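Local coordinates for SsDNA-binding protein essential for mitochondrial genome maintenance (Saccharomyces cerevisiae, PDB 6CQK) that binds single-stranded DNA preferentially and cooperatively, takes part in mitochondrial DNA replication and stimulates the PIF1 helicase, at residues Ser4-Val9 with Leu90-Lys95; Tyr30-Gln35 with Ala66-Glu71; Ser34-Arg37 with Thr42-Tyr45. All blocks are in the same frame, centred on the assembly; numbering follows the deposited sequence.

Interaction 1. Residues Ser4-Val9 with Leu90-Lys95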
ATOM      1  N   SER A   4       0.125  -2.607 -10.851  1.00 58.87           N
ATOM      2  CA  SER A   4      -0.602  -1.366 -10.549  1.00 62.77           C
ATOM      3  C   SER A   4      -1.749  -1.688  -9.661  1.00 61.62           C
ATOM      4  O   SER A   4      -2.746  -2.126 -10.143  1.00 62.05           O
ATOM      5  CB  SER A   4      -1.036  -0.603 -11.831  1.00 60.05           C
ATOM      6  OG  SER A   4      -1.875  -1.410 -12.619  1.00 58.63           O
ATOM      7  N   LYS A   5      -1.587  -1.484  -8.366  1.00 65.85           N
ATOM      8  CA  LYS A   5      -2.636  -1.798  -7.407  1.00 71.73           C
ATOM      9  C   LYS A   5      -3.107  -0.543  -6.756  1.00 67.47           C
ATOM     10  O   LYS A   5      -2.362   0.388  -6.603  1.00 65.75           O
ATOM     11  CB  LYS A   5      -2.232  -2.826  -6.333  1.00 79.81           C
ATOM     12  CG  LYS A   5      -1.047  -2.441  -5.505  1.00 92.44           C
ATOM     13  CD  LYS A   5      -0.654  -3.493  -4.481  1.00103.19           C
ATOM     14  CE  LYS A   5      -1.432  -3.225  -3.188  1.00111.06           C
ATOM     15  NZ  LYS A   5      -1.459  -4.369  -2.236  1.00114.96           N
ATOM     16  N   MET A   6      -4.378  -0.552  -6.369  1.00 68.01           N
ATOM     17  CA  MET A   6      -5.047   0.554  -5.633  1.00 67.22           C
ATOM     18  C   MET A   6      -5.499   0.114  -4.255  1.00 64.01           C
ATOM     19  O   MET A   6      -5.950  -1.023  -4.080  1.00 68.13           O
ATOM     20  CB  MET A   6      -6.286   0.955  -6.368  1.00 69.39           C
ATOM     21  CG  MET A   6      -6.961   2.164  -5.751  1.00 73.69           C
ATOM     22  SD  MET A   6      -7.409   3.456  -6.929  1.00 77.09           S
ATOM     23  CE  MET A   6      -6.061   3.707  -8.029  1.00 75.43           C
ATOM     24  N   SER A   7      -5.325   0.968  -3.277  1.00 63.12           N
ATOM     25  CA  SER A   7      -5.872   0.711  -1.948  1.00 64.66           C
ATOM     26  C   SER A   7      -6.846   1.834  -1.699  1.00 61.60           C
ATOM     27  O   SER A   7      -6.514   2.975  -1.941  1.00 57.63           O
ATOM     28  CB  SER A   7      -4.771   0.709  -0.889  1.00 68.76           C
ATOM     29  OG  SER A   7      -3.655  -0.054  -1.338  1.00 73.80           O
ATOM     30  N   ILE A   8      -8.049   1.487  -1.250  1.00 58.92           N
ATOM     31  CA  ILE A   8      -9.095   2.440  -0.994  1.00 55.71           C
ATOM     32  C   ILE A   8      -9.649   2.251   0.391  1.00 54.63           C
ATOM     33  O   ILE A   8      -9.881   1.144   0.839  1.00 55.11           O
ATOM     34  CB  ILE A   8     -10.210   2.195  -1.961  1.00 57.26           C
ATOM     35  CG1 ILE A   8      -9.737   2.471  -3.382  1.00 55.89           C
ATOM     36  CG2 ILE A   8     -11.416   3.093  -1.649  1.00 61.23           C
ATOM     37  CD1 ILE A   8     -10.485   1.644  -4.386  1.00 57.16           C
ATOM     38  N   VAL A   9      -9.850   3.344   1.095  1.00 55.97           N
ATOM     39  CA  VAL A   9     -10.745   3.352   2.222  1.00 56.64           C
ATOM     40  C   VAL A   9     -11.937   4.206   1.911  1.00 54.38           C
ATOM     41  O   VAL A   9     -11.799   5.408   1.539  1.00 51.97           O
ATOM     42  CB  VAL A   9     -10.086   3.886   3.488  1.00 59.79           C
ATOM     43  CG1 VAL A   9     -11.119   4.023   4.608  1.00 60.96           C
ATOM     44  CG2 VAL A   9      -9.054   2.901   3.948  1.00 63.02           C
ATOM     45  N   LEU A  90     -11.256   2.384 -16.151  1.00 76.88           N
ATOM     46  CA  LEU A  90     -10.469   1.806 -15.105  1.00 74.53           C
ATOM     47  C   LEU A  90     -11.114   0.559 -14.518  1.00 72.50           C
ATOM     48  O   LEU A  90     -12.193   0.643 -14.003  1.00 73.11           O
ATOM     49  CB  LEU A  90     -10.311   2.823 -14.017  1.00 76.21           C
ATOM     50  CG  LEU A  90      -9.541   2.393 -12.770  1.00 80.72           C
ATOM     51  CD1 LEU A  90      -8.046   2.219 -13.030  1.00 81.40           C
ATOM     52  CD2 LEU A  90      -9.772   3.426 -11.681  1.00 82.42           C
ATOM     53  N   SER A  91     -10.417  -0.579 -14.565  1.00 70.52           N
ATOM     54  CA  SER A  91     -10.884  -1.795 -13.984  1.00 65.78           C
ATOM     55  C   SER A  91     -10.140  -1.975 -12.708  1.00 65.74           C
ATOM     56  O   SER A  91      -8.917  -1.828 -12.679  1.00 71.76           O
ATOM     57  CB  SER A  91     -10.545  -2.952 -14.867  1.00 67.93           C
ATOM     58  OG  SER A  91     -10.680  -4.138 -14.124  1.00 70.68           O
ATOM     59  N   LEU A  92     -10.867  -2.377 -11.670  1.00 63.28           N
ATOM     60  CA  LEU A  92     -10.331  -2.542 -10.316  1.00 60.43           C
ATOM     61  C   LEU A  92     -10.843  -3.841  -9.809  1.00 61.67           C
ATOM     62  O   LEU A  92     -12.045  -3.969  -9.504  1.00 64.80           O
ATOM     63  CB  LEU A  92     -10.826  -1.484  -9.409  1.00 61.29           C
ATOM     64  CG  LEU A  92     -10.217  -0.098  -9.543  1.00 65.20           C
ATOM     65  CD1 LEU A  92     -10.985   0.838  -8.642  1.00 64.23           C
ATOM     66  CD2 LEU A  92      -8.752  -0.060  -9.170  1.00 65.70           C
ATOM     67  N   VAL A  93      -9.959  -4.846  -9.804  1.00 59.26           N
ATOM     68  CA  VAL A  93     -10.355  -6.194  -9.466  1.00 56.56           C
ATOM     69  C   VAL A  93      -9.890  -6.475  -8.097  1.00 56.76           C
ATOM     70  O   VAL A  93      -8.695  -6.321  -7.804  1.00 58.22           O
ATOM     71  CB  VAL A  93      -9.768  -7.191 -10.446  1.00 55.73           C
ATOM     72  CG1 VAL A  93     -10.053  -8.592  -9.966  1.00 54.48           C
ATOM     73  CG2 VAL A  93     -10.396  -6.957 -11.810  1.00 56.20           C
ATOM     74  N   GLN A  94     -10.833  -6.804  -7.225  1.00 57.32           N
ATOM     75  CA  GLN A  94     -10.569  -6.889  -5.785  1.00 60.08           C
ATOM     76  C   GLN A  94      -9.591  -8.010  -5.438  1.00 62.41           C
ATOM     77  O   GLN A  94      -9.715  -9.072  -5.956  1.00 62.95           O
ATOM     78  CB  GLN A  94     -11.884  -7.087  -5.043  1.00 60.14           C
ATOM     79  CG  GLN A  94     -11.728  -7.187  -3.546  1.00 62.48           C
ATOM     80  CD  GLN A  94     -13.043  -7.198  -2.797  1.00 65.79           C
ATOM     81  OE1 GLN A  94     -13.944  -6.412  -3.082  1.00 67.12           O
ATOM     82  NE2 GLN A  94     -13.161  -8.094  -1.843  1.00 67.53           N
ATOM     83  N   LYS A  95      -8.593  -7.731  -4.601  1.00 67.82           N
ATOM     84  CA  LYS A  95      -7.639  -8.726  -4.091  1.00 70.17           C
ATOM     85  C   LYS A  95      -7.800  -9.008  -2.610  1.00 70.79           C
ATOM     86  O   LYS A  95      -7.481 -10.064  -2.123  1.00 72.53           O
ATOM     87  CB  LYS A  95      -6.223  -8.268  -4.445  1.00 74.10           C
ATOM     88  CG  LYS A  95      -5.874  -8.398  -5.923  1.00 82.75           C
ATOM     89  CD  LYS A  95      -6.537  -9.684  -6.497  1.00 88.68           C
ATOM     90  CE  LYS A  95      -6.560  -9.850  -8.013  1.00 90.61           C
ATOM     91  NZ  LYS A  95      -7.683 -10.682  -8.535  1.00 96.15           N
TER
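Met6 and Leu92 mark the nearest backbone approach of the two strands, with Met6 CA and Leu92 CA 7.7 Å apart. That separation is too wide for pairing, and no hydrogen bond joins the segments. Instead, strand 67-77 runs between them in the sheet: Met6 bonds to Ala72 and Ile8 to Val70 through the backbone, while Ser91 bonds to Ala75. The contact is made by side chains reaching in over the interior of the curled sheet. Leu92 is the shared partner, one methyl for each residue opposite. Its CD2 comes nearest at Met6 CB, 3.9 Å away, with Met6 CG and SD following alongside at a slightly greater distance. The methionine chain, CG anti to the backbone N (chi1 -175°), bends at its next two torsions. Its side chain also packs on Met6 of the second subunit. The other methyl, Leu92 CD1, lies more loosely against the end of Ile8, 4.4 Å from its CD1. Ser4-Val9 also pairs antiparallel with a strand of the second subunit, so the sheet continues across the interface. Every touching atom is buried and apolar, so the contact depends on dispersion and exclusion of water, without directional bonds to fix its register.

Interaction 2. Residues Tyr30-Gln35 with Ala66-Glu71; sequences YSIASQ and ALVYVE
Val68 meets Ile32 where the two strands come nearest in register; the axes of strand segments 30-34 and 67-71 pass 8.9 Å apart at 105° and thus run nearly perpendicular. No backbone bond links the segments; they face each other across the interior. Val68 contributes its CG2 methyl, which lies 4.1 Å from Ile32 CD1, and its side chain also touches Ile97 of strand 89-99. Tyr69, next in the strand, turns its side chain away from Tyr30-Gln35. Its hydroxyl donates to Glu71 OE2 at 3.0 Å, arriving from above the carboxylate plane, and its ring meets Phe3 of the third subunit.

Val70 returns to the interior, its CG2 meeting two partners. Ile32 CD1 approaches this methyl to 3.5 Å, the two side chains meeting at a slant. Both Ile32 torsions contribute to that reach: CG1 stands anti to the carbonyl carbon and CD1 continues the chain in extended form (chi2 174°), bringing the terminal methyl up to both valine CG2 methyls. Tyr30 comes at Val70 from the opposite direction, and its OH lies 3.4 Å from Val70 CG2. This hydroxyl has a polar partner as well, a hydrogen bond to Gln94 OE1, while the ring packs edge-to-face with Phe16. Crossed strands that fill a shared aliphatic interior are characteristic of the OB-fold barrel, the fold of the single-strand binding protein family.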
ATOM      1  N   TYR A  30     -19.664  -3.733  -7.329  1.00 61.90           N
ATOM      2  CA  TYR A  30     -20.141  -2.759  -6.377  1.00 60.92           C
ATOM      3  C   TYR A  30     -19.242  -1.543  -6.471  1.00 61.52           C
ATOM      4  O   TYR A  30     -18.145  -1.595  -7.057  1.00 66.86           O
ATOM      5  CB  TYR A  30     -20.186  -3.315  -4.948  1.00 59.98           C
ATOM      6  CG  TYR A  30     -18.830  -3.516  -4.274  1.00 60.36           C
ATOM      7  CD1 TYR A  30     -18.085  -4.678  -4.447  1.00 58.00           C
ATOM      8  CD2 TYR A  30     -18.299  -2.540  -3.454  1.00 59.64           C
ATOM      9  CE1 TYR A  30     -16.865  -4.853  -3.831  1.00 56.26           C
ATOM     10  CE2 TYR A  30     -17.068  -2.735  -2.846  1.00 58.32           C
ATOM     11  CZ  TYR A  30     -16.353  -3.896  -3.046  1.00 54.91           C
ATOM     12  OH  TYR A  30     -15.079  -4.019  -2.477  1.00 53.14           O
ATOM     13  N   SER A  31     -19.726  -0.440  -5.933  1.00 60.39           N
ATOM     14  CA  SER A  31     -18.976   0.803  -5.944  1.00 60.41           C
ATOM     15  C   SER A  31     -18.692   1.287  -4.500  1.00 58.78           C
ATOM     16  O   SER A  31     -19.469   0.987  -3.593  1.00 57.08           O
ATOM     17  CB  SER A  31     -19.718   1.864  -6.736  1.00 60.35           C
ATOM     18  OG  SER A  31     -21.045   1.958  -6.255  1.00 63.53           O
ATOM     19  N   ILE A  32     -17.512   1.915  -4.324  1.00 56.31           N
ATOM     20  CA  ILE A  32     -17.076   2.481  -3.080  1.00 54.12           C
ATOM     21  C   ILE A  32     -17.085   3.994  -3.287  1.00 54.45           C
ATOM     22  O   ILE A  32     -16.465   4.485  -4.223  1.00 52.62           O
ATOM     23  CB  ILE A  32     -15.616   2.015  -2.736  1.00 53.06           C
ATOM     24  CG1 ILE A  32     -15.580   0.510  -2.538  1.00 52.51           C
ATOM     25  CG2 ILE A  32     -15.086   2.679  -1.453  1.00 51.82           C
ATOM     26  CD1 ILE A  32     -14.200  -0.045  -2.334  1.00 54.29           C
ATOM     27  N   ALA A  33     -17.741   4.705  -2.393  1.00 53.70           N
ATOM     28  CA  ALA A  33     -17.619   6.126  -2.345  1.00 55.31           C
ATOM     29  C   ALA A  33     -16.530   6.457  -1.362  1.00 56.26           C
ATOM     30  O   ALA A  33     -16.638   6.075  -0.197  1.00 60.57           O
ATOM     31  CB  ALA A  33     -18.923   6.748  -1.898  1.00 54.91           C
ATOM     32  N   SER A  34     -15.487   7.159  -1.807  1.00 55.86           N
ATOM     33  CA  SER A  34     -14.360   7.513  -0.957  1.00 54.99           C
ATOM     34  C   SER A  34     -14.259   8.987  -1.068  1.00 55.34           C
ATOM     35  O   SER A  34     -14.078   9.540  -2.147  1.00 54.54           O
ATOM     36  CB  SER A  34     -13.064   6.878  -1.436  1.00 57.17           C
ATOM     37  OG  SER A  34     -11.910   7.471  -0.903  1.00 61.35           O
ATOM     38  N   GLN A  35     -14.456   9.667   0.040  1.00 57.17           N
ATOM     39  CA  GLN A  35     -14.393  11.100   0.049  1.00 57.57           C
ATOM     40  C   GLN A  35     -13.531  11.529   1.166  1.00 58.60           C
ATOM     41  O   GLN A  35     -13.995  11.685   2.267  1.00 58.77           O
ATOM     42  CB  GLN A  35     -15.749  11.705   0.269  1.00 55.67           C
ATOM     43  CG  GLN A  35     -15.663  13.191   0.184  1.00 57.06           C
ATOM     44  CD  GLN A  35     -16.951  13.857   0.451  1.00 57.98           C
ATOM     45  OE1 GLN A  35     -17.823  13.282   1.033  1.00 63.00           O
ATOM     46  NE2 GLN A  35     -17.076  15.075   0.026  1.00 55.85           N
ATOM     47  N   ALA A  66     -21.013   0.177   4.615  1.00 63.37           N
ATOM     48  CA  ALA A  66     -19.834  -0.280   5.340  1.00 62.77           C
ATOM     49  C   ALA A  66     -18.559   0.463   4.982  1.00 60.84           C
ATOM     50  O   ALA A  66     -18.226   0.620   3.806  1.00 59.82           O
ATOM     51  CB  ALA A  66     -19.612  -1.732   5.075  1.00 63.94           C
ATOM     52  N   LEU A  67     -17.872   0.955   6.008  1.00 60.31           N
ATOM     53  CA  LEU A  67     -16.484   1.407   5.856  1.00 59.39           C
ATOM     54  C   LEU A  67     -15.601   0.188   5.637  1.00 59.82           C
ATOM     55  O   LEU A  67     -15.554  -0.699   6.496  1.00 59.58           O
ATOM     56  CB  LEU A  67     -15.999   2.169   7.082  1.00 56.78           C
ATOM     57  CG  LEU A  67     -14.660   2.858   6.933  1.00 54.40           C
ATOM     58  CD1 LEU A  67     -14.731   3.924   5.870  1.00 54.05           C
ATOM     59  CD2 LEU A  67     -14.171   3.472   8.231  1.00 52.70           C
ATOM     60  N   VAL A  68     -14.929   0.170   4.488  1.00 60.22           N
ATOM     61  CA  VAL A  68     -14.048  -0.924   4.087  1.00 62.36           C
ATOM     62  C   VAL A  68     -12.651  -0.434   3.725  1.00 64.62           C
ATOM     63  O   VAL A  68     -12.459   0.744   3.398  1.00 69.52           O
ATOM     64  CB  VAL A  68     -14.581  -1.672   2.876  1.00 60.23           C
ATOM     65  CG1 VAL A  68     -15.854  -2.318   3.256  1.00 60.96           C
ATOM     66  CG2 VAL A  68     -14.799  -0.768   1.674  1.00 60.39           C
ATOM     67  N   TYR A  69     -11.676  -1.336   3.769  1.00 65.05           N
ATOM     68  CA  TYR A  69     -10.327  -1.074   3.192  1.00 64.64           C
ATOM     69  C   TYR A  69     -10.144  -2.138   2.134  1.00 61.54           C
ATOM     70  O   TYR A  69     -10.126  -3.308   2.474  1.00 62.12           O
ATOM     71  CB  TYR A  69      -9.243  -1.138   4.256  1.00 63.87           C
ATOM     72  CG  TYR A  69      -7.848  -1.265   3.733  1.00 66.24           C
ATOM     73  CD1 TYR A  69      -7.280  -2.496   3.495  1.00 65.05           C
ATOM     74  CD2 TYR A  69      -7.073  -0.161   3.518  1.00 68.91           C
ATOM     75  CE1 TYR A  69      -5.993  -2.618   3.042  1.00 65.08           C
ATOM     76  CE2 TYR A  69      -5.792  -0.270   3.034  1.00 69.99           C
ATOM     77  CZ  TYR A  69      -5.256  -1.502   2.804  1.00 68.01           C
ATOM     78  OH  TYR A  69      -3.947  -1.567   2.344  1.00 71.36           O
ATOM     79  N   VAL A  70     -10.117  -1.736   0.867  1.00 58.83           N
ATOM     80  CA  VAL A  70     -10.055  -2.659  -0.251  1.00 58.08           C
ATOM     81  C   VAL A  70      -8.735  -2.476  -0.945  1.00 63.02           C
ATOM     82  O   VAL A  70      -8.223  -1.351  -1.069  1.00 66.13           O
ATOM     83  CB  VAL A  70     -11.128  -2.362  -1.261  1.00 57.08           C
ATOM     84  CG1 VAL A  70     -10.903  -3.129  -2.554  1.00 57.10           C
ATOM     85  CG2 VAL A  70     -12.501  -2.625  -0.664  1.00 57.31           C
ATOM     86  N   GLU A  71      -8.136  -3.589  -1.356  1.00 65.58           N
ATOM     87  CA  GLU A  71      -6.974  -3.553  -2.243  1.00 66.51           C
ATOM     88  C   GLU A  71      -7.389  -4.221  -3.534  1.00 63.12           C
ATOM     89  O   GLU A  71      -8.033  -5.228  -3.504  1.00 57.30           O
ATOM     90  CB  GLU A  71      -5.826  -4.336  -1.678  1.00 71.11           C
ATOM     91  CG  GLU A  71      -5.249  -3.740  -0.448  1.00 76.82           C
ATOM     92  CD  GLU A  71      -4.224  -4.618   0.197  1.00 84.23           C
ATOM     93  OE1 GLU A  71      -4.374  -5.874   0.299  1.00 86.53           O
ATOM     94  OE2 GLU A  71      -3.248  -3.965   0.600  1.00 86.00           O
TER

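Interaction 3. Residues Ser34-Arg37 with Thr42-Tyr45; sequences SQPR and TNWY
Ser34 and Asn43 form an antiparallel hydrogen-bonded pair that closes the loop between strands 26-34 and 43-49, and the contact is tightest here. Ser34 N donates to Asn43 O at 2.8 Å with an N-H...O angle of 163°, and Asn43 N returns a bond of the same length to Ser34 O, slightly more bent at 152°. Both side chains lie on the same face of the sheet. Beyond Asn43, the Tyr45 ring presents its edge to Ser34: Ser34 CB sits near the ring plane, 4.4 Å from Tyr45 CE2. Several polar ends on this buried side find partners outside the two segments. A chi1 of 163° swings Ser34 OG away from its own N and toward Val9 O; the same OG also meets, weakly, Phe3 O of the second subunit. Tyr45 OH bonds to Ser4 OG of the second subunit, and Asn43 OD1 meets both Gln41 NE2 and the backbone N of Asn76 in that subunit.

Toward the loop the strands give way to looser, more exposed contacts. Gln35 runs extended past Thr42, their aliphatic parts meeting at Gln35 CB and Thr42 CB, 3.8 Å apart, before the amide goes on to bond through NE2 to Gly40 O. Pro36, exposed to solvent, crosses Asn43 at about a right angle, and its ring carbon CD approaches Asn43 ND2 to 3.9 Å without a polar bond. The chemistry therefore divides along the hairpin: two reciprocal backbone bonds fix the register at Ser34-Asn43, van der Waals contacts alone join the side chains nearer the loop, and Ser34 OG, Asn43 OD1 and Tyr45 OH are satisfied through strand 3-20, Gln41 of the loop and the second subunit.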
ATOM      1  N   SER A  34     -15.487   7.159  -1.807  1.00 55.86           N
ATOM      2  CA  SER A  34     -14.360   7.513  -0.957  1.00 54.99           C
ATOM      3  C   SER A  34     -14.259   8.987  -1.068  1.00 55.34           C
ATOM      4  O   SER A  34     -14.078   9.540  -2.147  1.00 54.54           O
ATOM      5  CB  SER A  34     -13.064   6.878  -1.436  1.00 57.17           C
ATOM      6  OG  SER A  34     -11.910   7.471  -0.903  1.00 61.35           O
ATOM      7  N   GLN A  35     -14.456   9.667   0.040  1.00 57.17           N
ATOM      8  CA  GLN A  35     -14.393  11.100   0.049  1.00 57.57           C
ATOM      9  C   GLN A  35     -13.531  11.529   1.166  1.00 58.60           C
ATOM     10  O   GLN A  35     -13.995  11.685   2.267  1.00 58.77           O
ATOM     11  CB  GLN A  35     -15.749  11.705   0.269  1.00 55.67           C
ATOM     12  CG  GLN A  35     -15.663  13.191   0.184  1.00 57.06           C
ATOM     13  CD  GLN A  35     -16.951  13.857   0.451  1.00 57.98           C
ATOM     14  OE1 GLN A  35     -17.823  13.282   1.033  1.00 63.00           O
ATOM     15  NE2 GLN A  35     -17.076  15.075   0.026  1.00 55.85           N
ATOM     16  N   PRO A  36     -12.269  11.768   0.872  1.00 57.93           N
ATOM     17  CA  PRO A  36     -11.223  12.158   1.797  1.00 58.81           C
ATOM     18  C   PRO A  36     -11.349  13.533   2.385  1.00 62.80           C
ATOM     19  O   PRO A  36     -10.713  13.790   3.368  1.00 62.63           O
ATOM     20  CB  PRO A  36      -9.987  12.132   0.922  1.00 59.34           C
ATOM     21  CG  PRO A  36     -10.343  11.339  -0.253  1.00 57.10           C
ATOM     22  CD  PRO A  36     -11.755  11.640  -0.485  1.00 57.67           C
ATOM     23  N   ARG A  37     -12.169  14.401   1.823  1.00 75.53           N
ATOM     24  CA  ARG A  37     -12.228  15.753   2.315  1.00 81.73           C
ATOM     25  C   ARG A  37     -13.474  16.333   2.941  1.00 84.47           C
ATOM     26  O   ARG A  37     -13.343  17.090   3.883  1.00108.37           O
ATOM     27  CB  ARG A  37     -11.764  16.694   1.234  1.00 89.67           C
ATOM     28  CG  ARG A  37     -10.306  17.067   1.346  1.00102.25           C
ATOM     29  CD  ARG A  37      -9.940  17.416   2.770  1.00111.40           C
ATOM     30  NE  ARG A  37      -9.532  18.809   2.918  1.00118.06           N
ATOM     31  CZ  ARG A  37      -9.810  19.566   3.973  1.00113.31           C
ATOM     32  NH1 ARG A  37     -10.504  19.076   4.988  1.00107.39           N
ATOM     33  NH2 ARG A  37      -9.387  20.812   4.010  1.00115.53           N
ATOM     34  N   THR A  42     -16.112  13.339  -4.062  1.00 49.23           N
ATOM     35  CA  THR A  42     -16.289  12.012  -3.621  1.00 49.72           C
ATOM     36  C   THR A  42     -15.978  11.199  -4.825  1.00 50.42           C
ATOM     37  O   THR A  42     -16.543  11.353  -5.874  1.00 48.77           O
ATOM     38  CB  THR A  42     -17.657  11.707  -2.980  1.00 50.69           C
ATOM     39  OG1 THR A  42     -17.969  10.351  -3.220  1.00 51.06           O
ATOM     40  CG2 THR A  42     -18.773  12.533  -3.577  1.00 54.09           C
ATOM     41  N   ASN A  43     -14.954  10.374  -4.649  1.00 53.66           N
ATOM     42  CA  ASN A  43     -14.464   9.510  -5.675  1.00 54.55           C
ATOM     43  C   ASN A  43     -15.265   8.215  -5.627  1.00 54.14           C
ATOM     44  O   ASN A  43     -15.234   7.517  -4.614  1.00 54.54           O
ATOM     45  CB  ASN A  43     -12.980   9.258  -5.448  1.00 54.83           C
ATOM     46  CG  ASN A  43     -12.194  10.540  -5.422  1.00 54.55           C
ATOM     47  OD1 ASN A  43     -12.101  11.214  -6.441  1.00 54.14           O
ATOM     48  ND2 ASN A  43     -11.626  10.884  -4.295  1.00 54.48           N
ATOM     49  N   TRP A  44     -15.915   7.888  -6.745  1.00 54.16           N
ATOM     50  CA  TRP A  44     -16.628   6.624  -6.878  1.00 56.65           C
ATOM     51  C   TRP A  44     -15.753   5.634  -7.641  1.00 56.25           C
ATOM     52  O   TRP A  44     -15.196   5.989  -8.692  1.00 58.55           O
ATOM     53  CB  TRP A  44     -17.914   6.862  -7.645  1.00 56.85           C
ATOM     54  CG  TRP A  44     -18.857   7.632  -6.819  1.00 57.26           C
ATOM     55  CD1 TRP A  44     -18.965   8.993  -6.696  1.00 55.69           C
ATOM     56  CD2 TRP A  44     -19.813   7.068  -5.929  1.00 57.75           C
ATOM     57  NE1 TRP A  44     -19.957   9.301  -5.784  1.00 55.06           N
ATOM     58  CE2 TRP A  44     -20.508   8.138  -5.315  1.00 55.06           C
ATOM     59  CE3 TRP A  44     -20.170   5.745  -5.608  1.00 57.78           C
ATOM     60  CZ2 TRP A  44     -21.488   7.921  -4.388  1.00 54.97           C
ATOM     61  CZ3 TRP A  44     -21.204   5.533  -4.708  1.00 57.24           C
ATOM     62  CH2 TRP A  44     -21.847   6.599  -4.110  1.00 56.56           C
ATOM     63  N   TYR A  45     -15.572   4.442  -7.103  1.00 54.95           N
ATOM     64  CA  TYR A  45     -14.667   3.455  -7.727  1.00 56.35           C
ATOM     65  C   TYR A  45     -15.442   2.188  -7.842  1.00 57.72           C
ATOM     66  O   TYR A  45     -16.079   1.783  -6.852  1.00 57.86           O
ATOM     67  CB  TYR A  45     -13.438   3.204  -6.855  1.00 55.26           C
ATOM     68  CG  TYR A  45     -12.494   4.371  -6.754  1.00 53.85           C
ATOM     69  CD1 TYR A  45     -11.756   4.770  -7.852  1.00 54.15           C
ATOM     70  CD2 TYR A  45     -12.314   5.079  -5.542  1.00 53.64           C
ATOM     71  CE1 TYR A  45     -10.868   5.880  -7.762  1.00 56.44           C
ATOM     72  CE2 TYR A  45     -11.457   6.187  -5.457  1.00 53.26           C
ATOM     73  CZ  TYR A  45     -10.740   6.590  -6.570  1.00 54.11           C
ATOM     74  OH  TYR A  45      -9.835   7.614  -6.552  1.00 55.37           O
TER

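The three contacts sit within one barrel, with interactions 2 and 3 both nested in the chain loop closed by interaction 1. Interactions 1 and 2 are centred about 10 Å apart and merge in the interior, where Ile8 CG2 packs 3.7 Å from Ile32 CG2; a probable backbone hydrogen bond from Lys95 N to Glu71 O, 2.8 Å long, ties their neighbouring strands. Interactions 2 and 3 share Ser34 and Gln35, their centres about 9 Å apart, and Ile32 N probably bonds to Tyr45 O at 2.9 Å. Interaction 3 lies about 14 Å from interaction 1, centre to centre, yet Leu92 CD1 still reaches Tyr45 CB at 3.8 Å. All three touch the second subunit.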